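Local coordinates for protein heroin esterase (Rhodococcus sp., PDB 1LZL) that acts as an acetyl esterase of the alpha/beta hydrolase fold and probably removes acetyl groups from heroin, at residues G48-E53 against T71-A76; I188-D193 against L216-Y221; H283-T288 against S301-A306. All blocks are in the same frame, centred on the assembly; numbering follows the deposited sequence. Where two conformers were deposited one is given.

Interaction 1: residues G48-E53 against T71-A76; sequences GVSLRE and TPDNTA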
loop_
_atom_site.group_PDB
_atom_site.type_symbol
_atom_site.label_atom_id
_atom_site.label_comp_id
_atom_site.label_asym_id
_atom_site.label_seq_id
_atom_site.Cartn_x
_atom_site.Cartn_y
_atom_site.Cartn_z
ATOM N N GLY A 48 20.628 -2.737 -13.116
ATOM C CA GLY A 48 20.679 -3.965 -12.408
ATOM C C GLY A 48 19.342 -4.670 -12.292
ATOM O O GLY A 48 19.276 -5.667 -11.577
ATOM N N VAL A 49 18.276 -4.224 -12.916
ATOM C CA VAL A 49 17.008 -4.957 -12.826
ATOM C C VAL A 49 16.342 -4.986 -14.196
ATOM O O VAL A 49 16.774 -4.238 -15.086
ATOM C CB VAL A 49 16.008 -4.367 -11.806
ATOM C CG1 VAL A 49 16.631 -4.206 -10.437
ATOM C CG2 VAL A 49 15.447 -3.031 -12.304
ATOM N N SER A 50 15.346 -5.856 -14.363
ATOM C CA SER A 50 14.542 -5.829 -15.587
ATOM C C SER A 50 13.045 -5.895 -15.228
ATOM O O SER A 50 12.734 -6.418 -14.161
ATOM C CB SER A 50 14.930 -6.903 -16.582
ATOM O OG SER A 50 14.546 -8.195 -16.207
ATOM N N LEU A 51 12.210 -5.351 -16.080
ATOM C CA LEU A 51 10.761 -5.270 -15.864
ATOM C C LEU A 51 10.081 -5.937 -17.028
ATOM O O LEU A 51 10.380 -5.645 -18.200
ATOM C CB LEU A 51 10.347 -3.798 -15.681
ATOM C CG LEU A 51 8.927 -3.495 -15.163
ATOM C CD1 LEU A 51 8.804 -2.110 -14.576
ATOM C CD2 LEU A 51 7.880 -3.614 -16.261
ATOM N N ARG A 52 9.131 -6.822 -16.740
ATOM C CA ARG A 52 8.322 -7.326 -17.849
ATOM C C ARG A 52 6.885 -7.400 -17.327
ATOM O O ARG A 52 6.682 -7.398 -16.126
ATOM C CB ARG A 52 8.765 -8.658 -18.407
ATOM C CG ARG A 52 8.506 -9.871 -17.523
ATOM C CD ARG A 52 8.991 -11.163 -18.195
ATOM N NE ARG A 52 9.256 -12.174 -17.170
ATOM C CZ ARG A 52 8.588 -13.288 -16.987
ATOM N NH1 ARG A 52 7.562 -13.586 -17.798
ATOM N NH2 ARG A 52 8.905 -14.148 -16.014
ATOM N N GLU A 53 5.957 -7.463 -18.262
ATOM C CA GLU A 53 4.568 -7.493 -17.849
ATOM C C GLU A 53 4.025 -8.908 -17.782
ATOM O O GLU A 53 4.184 -9.671 -18.726
ATOM C CB GLU A 53 3.755 -6.675 -18.839
ATOM C CG GLU A 53 2.280 -6.498 -18.464
ATOM C CD GLU A 53 1.687 -5.524 -19.489
ATOM O OE1 GLU A 53 2.107 -4.343 -19.435
ATOM O OE2 GLU A 53 0.857 -5.938 -20.324
ATOM N N THR A 71 12.575 -7.921 -11.768
ATOM C CA THR A 71 13.491 -8.959 -11.269
ATOM C C THR A 71 14.936 -8.471 -11.251
ATOM O O THR A 71 15.378 -7.660 -12.067
ATOM C CB THR A 71 13.366 -10.248 -12.093
ATOM O OG1 THR A 71 13.510 -9.893 -13.482
ATOM C CG2 THR A 71 11.973 -10.854 -11.954
ATOM N N PRO A 72 15.725 -8.912 -10.302
ATOM C CA PRO A 72 17.111 -8.441 -10.272
ATOM C C PRO A 72 17.932 -9.185 -11.324
ATOM O O PRO A 72 17.696 -10.367 -11.550
ATOM C CB PRO A 72 17.562 -8.859 -8.879
ATOM C CG PRO A 72 16.685 -9.987 -8.482
ATOM C CD PRO A 72 15.384 -9.851 -9.187
ATOM N N ASP A 73 18.872 -8.549 -11.982
ATOM C CA ASP A 73 19.674 -9.287 -12.980
ATOM C C ASP A 73 20.672 -10.222 -12.304
ATOM O O ASP A 73 21.008 -10.052 -11.128
ATOM C CB ASP A 73 20.400 -8.290 -13.880
ATOM C CG ASP A 73 19.442 -7.387 -14.647
ATOM O OD1 ASP A 73 18.240 -7.701 -14.808
ATOM O OD2 ASP A 73 19.946 -6.332 -15.108
ATOM N N ASN A 74 21.211 -11.231 -12.966
ATOM C CA ASN A 74 22.286 -12.050 -12.409
ATOM C C ASN A 74 21.820 -12.866 -11.224
ATOM O O ASN A 74 22.596 -12.995 -10.258
ATOM C CB ASN A 74 23.446 -11.242 -11.821
ATOM C CG ASN A 74 24.472 -10.698 -12.763
ATOM O OD1 ASN A 74 24.195 -9.693 -13.427
ATOM N ND2 ASN A 74 25.635 -11.336 -12.806
ATOM N N THR A 75 20.606 -13.398 -11.179
ATOM C CA THR A 75 20.349 -13.856 -9.785
ATOM C C THR A 75 19.907 -15.297 -9.820
ATOM O O THR A 75 18.918 -15.561 -10.507
ATOM C CB THR A 75 19.383 -12.843 -9.157
ATOM O OG1 THR A 75 20.145 -11.624 -8.950
ATOM C CG2 THR A 75 18.871 -13.259 -7.802
ATOM N N ALA A 76 20.664 -16.142 -9.125
ATOM C CA ALA A 76 20.476 -17.579 -9.213
ATOM C C ALA A 76 19.013 -17.965 -9.084
ATOM O O ALA A 76 18.501 -18.775 -9.885
ATOM C CB ALA A 76 21.341 -18.292 -8.177
HETATM O O HOH W 1 11.256 -9.387 -14.800
HETATM O O HOH W 2 16.547 -9.516 -14.323
#
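Three backbone hydrogen bonds join the start of strand 49-56 to the end of strand 65-72 in an antiparallel beta hairpin. S50 and T71 form a hydrogen-bonded pair: S50 N gives to T71 O (2.9 Å) in the plane of that carbonyl, and T71 N gives to S50 O (2.8 Å) nearly along the C=O axis. V49 and P72 are the adjoining non-hydrogen-bonded pair, where V49 CA lies 3.2 Å from T71 O as a CH...O contact. Past the strand ends D73 N still bonds to G48 O (2.9 Å), almost straight at 176° although the N-H comes from above the carbonyl plane.

Water extends the pairing on the face that carries S50 and T71. Both hydroxyls stand between their own backbone N and carbonyl carbon and turn to one water, which bonds S50 OG (3.0 Å), T71 OG1 and, as donor, D73 OD1 (2.5 Å). A second water sits 2.7 Å from T71 OG1. With CG anti to its carbonyl carbon (chi1 -61°), the D73 carboxylate lies along the G48-V49 peptide, and beyond it T75 OG1 gives a hydrogen bond to D73 O (2.8 Å).

Nonpolar packing belongs to the face of V49 and P72. There V49 reaches V103, A106 and R107, so helix 99-109 packs on the V49 face of strand 49-56, an outermost strand of the sheet, with 65-72 next in order.

Interaction 2: residues I188-D193 against L216-Y221; sequences IPELDD and LSWKYY
An irregular backbone, 188-193, passes one flank of helix 211-222, with the closest CA atoms, D193 and W218, 6.1 Å apart. In this alpha/beta hydrolase fold the first segment follows strand 183-187, and its E190 bonds through the backbone to S160, the probable nucleophile of a GxSxG elbow. Within 216-221 the helix keeps its regular bonding, as in Y220 N to L216 O (2.9 Å).

The W218 indole contributes the largest share of the contact, held from both faces. Its CG stands anti to the carbonyl carbon, which sends the ring out between D193 and E190. Over one face lies D193, its CA 3.5 Å from the centroid of the five-membered ring and only 8° off the normal, a CH-pi contact, while D193 CB rests 3.5 Å from W218 CD2. From the opposite face E190 reaches in with an extended chain, CG anti to its backbone N, and sets OE2 3.3 Å from W218 NE1; the carboxylate is nearly perpendicular to the ring (88°), and the approach from above the plane makes this no hydrogen bond. An alanine here removes the indole faces and the N-H, and would probably loosen the packing of D193 and E190 and the hold on the water at D192 O.

E190 OE2 lies 2.7 Å from S217 OG, whose single proton may serve either it or G89 O; G89 belongs to an HGGG motif of the kind that lines the oxyanion hole in related esterases. The D193 carboxylate turns away to R242 and Y226, whereas its buried N has no partner. The indole N-H is satisfied by a water in the ring plane, 2.9 Å from W218 NE1, which in turn donates to D192 O at 2.9 Å.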
loop_
_atom_site.group_PDB
_atom_site.type_symbol
_atom_site.label_atom_id
_atom_site.label_comp_id
_atom_site.label_asym_id
_atom_site.label_seq_id
_atom_site.Cartn_x
_atom_site.Cartn_y
_atom_site.Cartn_z
ATOM N N ILE A 188 1.708 3.476 5.865
ATOM C CA ILE A 188 0.636 4.478 6.032
ATOM C C ILE A 188 -0.713 3.929 5.537
ATOM O O ILE A 188 -1.418 4.516 4.742
ATOM C CB ILE A 188 1.009 5.826 5.414
ATOM C CG1 ILE A 188 1.310 5.847 3.892
ATOM C CG2 ILE A 188 2.176 6.412 6.186
ATOM C CD1 ILE A 188 1.671 7.212 3.302
ATOM N N PRO A 189 -1.114 2.727 6.015
ATOM C CA PRO A 189 -2.280 2.091 5.395
ATOM C C PRO A 189 -3.613 2.770 5.656
ATOM O O PRO A 189 -3.810 3.330 6.751
ATOM C CB PRO A 189 -2.289 0.686 6.073
ATOM C CG PRO A 189 -1.627 0.918 7.407
ATOM C CD PRO A 189 -0.511 1.907 7.097
ATOM N N GLU A 190 -4.559 2.682 4.721
ATOM C CA GLU A 190 -5.935 3.163 4.790
ATOM C C GLU A 190 -6.812 1.951 5.070
ATOM O O GLU A 190 -7.052 1.121 4.177
ATOM C CB GLU A 190 -6.290 3.844 3.475
ATOM C CG GLU A 190 -7.702 4.413 3.425
ATOM C CD GLU A 190 -7.999 5.128 2.125
ATOM O OE1 GLU A 190 -7.173 5.143 1.204
ATOM O OE2 GLU A 190 -9.129 5.681 2.067
ATOM N N LEU A 191 -7.276 1.835 6.336
ATOM C CA LEU A 191 -7.813 0.560 6.850
ATOM C C LEU A 191 -9.259 0.613 7.342
ATOM O O LEU A 191 -9.919 -0.404 7.436
ATOM C CB LEU A 191 -6.950 0.066 8.018
ATOM C CG LEU A 191 -5.490 -0.282 7.698
ATOM C CD1 LEU A 191 -4.682 -0.375 8.989
ATOM C CD2 LEU A 191 -5.408 -1.559 6.883
ATOM N N ASP A 192 -9.727 1.824 7.708
ATOM C CA ASP A 192 -11.005 1.906 8.443
ATOM C C ASP A 192 -11.913 2.962 7.850
ATOM O O ASP A 192 -11.532 4.134 7.847
ATOM C CB ASP A 192 -10.646 2.258 9.906
ATOM C CG ASP A 192 -11.809 2.076 10.866
ATOM O OD1 ASP A 192 -12.955 2.020 10.342
ATOM O OD2 ASP A 192 -11.618 2.006 12.094
ATOM N N ASP A 193 -13.076 2.566 7.332
ATOM C CA ASP A 193 -13.965 3.525 6.669
ATOM C C ASP A 193 -14.714 4.377 7.682
ATOM O O ASP A 193 -15.367 5.328 7.254
ATOM C CB ASP A 193 -14.984 2.789 5.788
ATOM C CG ASP A 193 -15.817 1.846 6.628
ATOM O OD1 ASP A 193 -15.293 0.915 7.258
ATOM O OD2 ASP A 193 -17.046 2.085 6.651
ATOM N N LEU A 216 -14.393 11.026 0.808
ATOM C CA LEU A 216 -14.584 10.837 -0.632
ATOM C C LEU A 216 -13.935 9.525 -1.057
ATOM O O LEU A 216 -14.505 8.785 -1.907
ATOM C CB LEU A 216 -13.988 11.992 -1.446
ATOM C CG LEU A 216 -14.877 13.259 -1.563
ATOM C CD1 LEU A 216 -15.833 13.350 -0.402
ATOM C CD2 LEU A 216 -13.977 14.448 -1.760
ATOM N N SER A 217 -12.805 9.175 -0.484
ATOM C CA SER A 217 -12.082 7.948 -0.901
ATOM C C SER A 217 -12.907 6.729 -0.586
ATOM O O SER A 217 -13.100 5.853 -1.437
ATOM C CB SER A 217 -10.759 7.922 -0.152
ATOM O OG SER A 217 -10.046 6.683 -0.217
ATOM N N TRP A 218 -13.445 6.637 0.637
ATOM C CA TRP A 218 -14.243 5.443 0.933
ATOM C C TRP A 218 -15.548 5.408 0.159
ATOM O O TRP A 218 -16.046 4.353 -0.199
ATOM C CB TRP A 218 -14.495 5.357 2.440
ATOM C CG TRP A 218 -13.235 4.909 3.168
ATOM C CD1 TRP A 218 -12.351 5.702 3.893
ATOM C CD2 TRP A 218 -12.754 3.571 3.230
ATOM N NE1 TRP A 218 -11.325 4.909 4.414
ATOM C CE2 TRP A 218 -11.566 3.605 4.002
ATOM C CE3 TRP A 218 -13.178 2.344 2.703
ATOM C CZ2 TRP A 218 -10.820 2.468 4.267
ATOM C CZ3 TRP A 218 -12.438 1.187 2.970
ATOM C CH2 TRP A 218 -11.263 1.255 3.753
ATOM N N LYS A 219 -16.142 6.583 -0.080
ATOM C CA LYS A 219 -17.376 6.632 -0.890
ATOM C C LYS A 219 -17.107 6.155 -2.309
ATOM O O LYS A 219 -17.876 5.348 -2.845
ATOM C CB LYS A 219 -17.949 8.050 -0.847
ATOM C CG LYS A 219 -19.263 8.236 -1.607
ATOM C CD LYS A 219 -20.230 7.169 -1.103
ATOM C CE LYS A 219 -21.646 7.261 -1.650
ATOM N NZ LYS A 219 -22.530 6.347 -0.888
ATOM N N TYR A 220 -16.038 6.603 -2.960
ATOM C CA TYR A 220 -15.699 6.108 -4.294
ATOM C C TYR A 220 -15.501 4.598 -4.283
ATOM O O TYR A 220 -15.983 3.916 -5.200
ATOM C CB TYR A 220 -14.405 6.755 -4.790
ATOM C CG TYR A 220 -14.534 8.227 -5.092
ATOM C CD1 TYR A 220 -15.720 8.755 -5.589
ATOM C CD2 TYR A 220 -13.454 9.055 -4.904
ATOM C CE1 TYR A 220 -15.759 10.131 -5.853
ATOM C CE2 TYR A 220 -13.481 10.427 -5.159
ATOM C CZ TYR A 220 -14.658 10.936 -5.643
ATOM O OH TYR A 220 -14.719 12.287 -5.901
ATOM N N TYR A 221 -14.782 4.097 -3.279
ATOM C CA TYR A 221 -14.441 2.661 -3.266
ATOM C C TYR A 221 -15.628 1.751 -2.981
ATOM O O TYR A 221 -15.819 0.715 -3.619
ATOM C CB TYR A 221 -13.397 2.488 -2.145
ATOM C CG TYR A 221 -12.775 1.113 -2.015
ATOM C CD1 TYR A 221 -12.454 0.325 -3.117
ATOM C CD2 TYR A 221 -12.480 0.627 -0.752
ATOM C CE1 TYR A 221 -11.875 -0.927 -2.935
ATOM C CE2 TYR A 221 -11.896 -0.612 -0.545
ATOM C CZ TYR A 221 -11.598 -1.383 -1.674
ATOM O OH TYR A 221 -10.995 -2.634 -1.513
HETATM O O HOH W 3 -9.390 5.649 6.507
#

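Interaction 3: residues H283-T288 against S301-A306; sequences HSFPGT and SERGAA. Unlike the reference sequence in segment 301-306: S301 (reference Arg).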
loop_
_atom_site.group_PDB
_atom_site.type_symbol
_atom_site.label_atom_id
_atom_site.label_comp_id
_atom_site.label_asym_id
_atom_site.label_seq_id
_atom_site.Cartn_x
_atom_site.Cartn_y
_atom_site.Cartn_z
ATOM N N HIS A 283 6.018 1.447 13.562
ATOM C CA HIS A 283 6.815 2.658 13.682
ATOM C C HIS A 283 6.000 3.862 13.244
ATOM O O HIS A 283 5.646 3.957 12.055
ATOM C CB HIS A 283 8.069 2.489 12.830
ATOM C CG HIS A 283 9.167 3.427 13.242
ATOM N ND1 HIS A 283 10.455 3.257 12.769
ATOM C CD2 HIS A 283 9.184 4.497 14.052
ATOM C CE1 HIS A 283 11.211 4.212 13.286
ATOM N NE2 HIS A 283 10.481 4.992 14.084
ATOM N N SER A 284 5.685 4.731 14.216
ATOM C CA SER A 284 5.085 6.041 13.890
ATOM C C SER A 284 6.211 7.049 13.900
ATOM O O SER A 284 6.907 7.260 14.913
ATOM C CB SER A 284 4.012 6.380 14.896
ATOM O OG SER A 284 3.090 7.394 14.446
ATOM N N PHE A 285 6.432 7.702 12.755
ATOM C CA PHE A 285 7.602 8.563 12.578
ATOM C C PHE A 285 7.240 9.978 13.010
ATOM O O PHE A 285 6.078 10.418 12.780
ATOM C CB PHE A 285 8.017 8.561 11.093
ATOM C CG PHE A 285 8.773 7.312 10.683
ATOM C CD1 PHE A 285 8.057 6.188 10.280
ATOM C CD2 PHE A 285 10.168 7.246 10.736
ATOM C CE1 PHE A 285 8.692 5.000 9.938
ATOM C CE2 PHE A 285 10.830 6.060 10.393
ATOM C CZ PHE A 285 10.084 4.961 10.006
ATOM N N PRO A 286 8.139 10.694 13.673
ATOM C CA PRO A 286 7.823 12.028 14.191
ATOM C C PRO A 286 7.949 13.106 13.114
ATOM O O PRO A 286 8.827 13.034 12.244
ATOM C CB PRO A 286 8.925 12.184 15.259
ATOM C CG PRO A 286 10.115 11.509 14.653
ATOM C CD PRO A 286 9.531 10.268 13.972
ATOM N N GLY A 287 7.074 14.096 13.220
ATOM C CA GLY A 287 7.295 15.313 12.404
ATOM C C GLY A 287 6.974 15.130 10.943
ATOM O O GLY A 287 7.337 15.912 10.064
ATOM N N THR A 288 6.268 14.074 10.588
ATOM C CA THR A 288 5.984 13.663 9.218
ATOM C C THR A 288 4.518 13.869 8.855
ATOM O O THR A 288 3.700 14.205 9.717
ATOM C CB THR A 288 6.327 12.173 9.058
ATOM O OG1 THR A 288 5.652 11.477 10.107
ATOM C CG2 THR A 288 7.818 11.956 9.192
ATOM N N SER A 301 12.805 10.679 6.093
ATOM C CA SER A 301 12.423 9.845 4.943
ATOM C C SER A 301 13.502 8.803 4.666
ATOM O O SER A 301 13.194 7.608 4.460
ATOM C CB SER A 301 12.174 10.731 3.714
ATOM O OG SER A 301 11.109 11.636 3.972
ATOM N N GLU A 302 14.772 9.202 4.680
ATOM C CA GLU A 302 15.873 8.239 4.444
ATOM C C GLU A 302 15.850 7.149 5.497
ATOM O O GLU A 302 15.998 5.972 5.136
ATOM C CB GLU A 302 17.245 8.958 4.374
ATOM C CG GLU A 302 17.269 9.890 3.136
ATOM C CD GLU A 302 18.561 10.687 3.096
ATOM O OE1 GLU A 302 19.338 10.644 4.079
ATOM O OE2 GLU A 302 18.785 11.327 2.049
ATOM N N ARG A 303 15.676 7.518 6.770
ATOM C CA ARG A 303 15.562 6.513 7.825
ATOM C C ARG A 303 14.397 5.553 7.562
ATOM O O ARG A 303 14.523 4.329 7.760
ATOM C CB ARG A 303 15.245 7.140 9.172
ATOM C CG ARG A 303 16.359 7.838 9.912
ATOM C CD ARG A 303 15.998 7.982 11.357
ATOM N NE ARG A 303 14.984 8.941 11.801
ATOM C CZ ARG A 303 14.024 8.552 12.664
ATOM N NH1 ARG A 303 13.911 7.308 13.140
ATOM N NH2 ARG A 303 13.091 9.395 13.124
ATOM N N GLY A 304 13.249 6.103 7.171
ATOM C CA GLY A 304 12.076 5.244 6.900
ATOM C C GLY A 304 12.324 4.284 5.749
ATOM O O GLY A 304 11.990 3.105 5.784
ATOM N N ALA A 305 12.937 4.818 4.685
ATOM C CA ALA A 305 13.255 3.973 3.516
ATOM C C ALA A 305 14.234 2.860 3.803
ATOM O O ALA A 305 14.098 1.716 3.354
ATOM C CB ALA A 305 13.773 4.872 2.372
ATOM N N ALA A 306 15.272 3.204 4.573
ATOM C CA ALA A 306 16.252 2.165 4.954
ATOM C C ALA A 306 15.599 1.088 5.786
ATOM O O ALA A 306 15.847 -0.113 5.634
ATOM C CB ALA A 306 17.417 2.812 5.683
#
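R303 leans from its helix over F285 and drops its guanidinium among the side chains of H283, F285 and P286. The chain bends at chi3 (-73°), which brings one flat face over F285 CD2 and leaves P286 at the edge. R303 NH2 meets the proline tip to tip, 3.8 Å from P286 CD, near the guanidinium plane. R303 NH1 lies 4.3 Å from F285 CE2 and points on to the edge of the H283 imidazole, 4.1 Å from H283 CE1. The two side chains cross at about a right angle with their planes 55° apart. No hydrogen bond links the two segments; across them R303 makes only packing contacts.

H283 and F285, both on the strand side that looks to the helix, lean together: F285 CZ stands 3.2 Å above the imidazole plane, and H283 CG 3.6 Å above the phenyl plane, each toward the rim of the other ring. H283 ND1 is hydrogen-bonded to E307, one helical turn beyond R303, which fixes the imidazole's rotation; R303 and E307 would probably pull its ionisation in opposite directions.

This is a strand-helix layer of the alpha/beta hydrolase fold: the outermost strand 280-285 is faced by helix 299-315, and over 283-285 and 301-306 the two run nearly antiparallel (163°), axes 10.7 Å apart at closest. In such enzymes the loop after this last strand carries the catalytic histidine.

F285 comes up to the backbone of G304, CZ lying 3.7 Å from G304 CA, and its neighbours include Y253, S255 and M257 of strand 252-257 and V300 and E307 of the helix. Further along the chain, T288 OG1 donates to F285 O (2.9 Å) from well above the carbonyl plane, and is also hydrogen-bonded to E258 N.

From the N terminus the contacts come in series; none nests in or crosses another. Interaction 1 closes the hairpin of strands 49-56 and 65-72 at one border of the mixed sheet. Interaction 2 then closes the excursion that leaves strand 183-187, passes helix 198-202 and returns along helix 211-222, on the other side of the chain's centre, its centre about 34 Å from that of interaction 1. Interaction 3 closes the last short loop, laying the C-terminal helix 299-315 on strand 280-285, the opposite border of the sheet. Interactions 2 and 3 come nearest, about 7 Å between closest atoms, without touching.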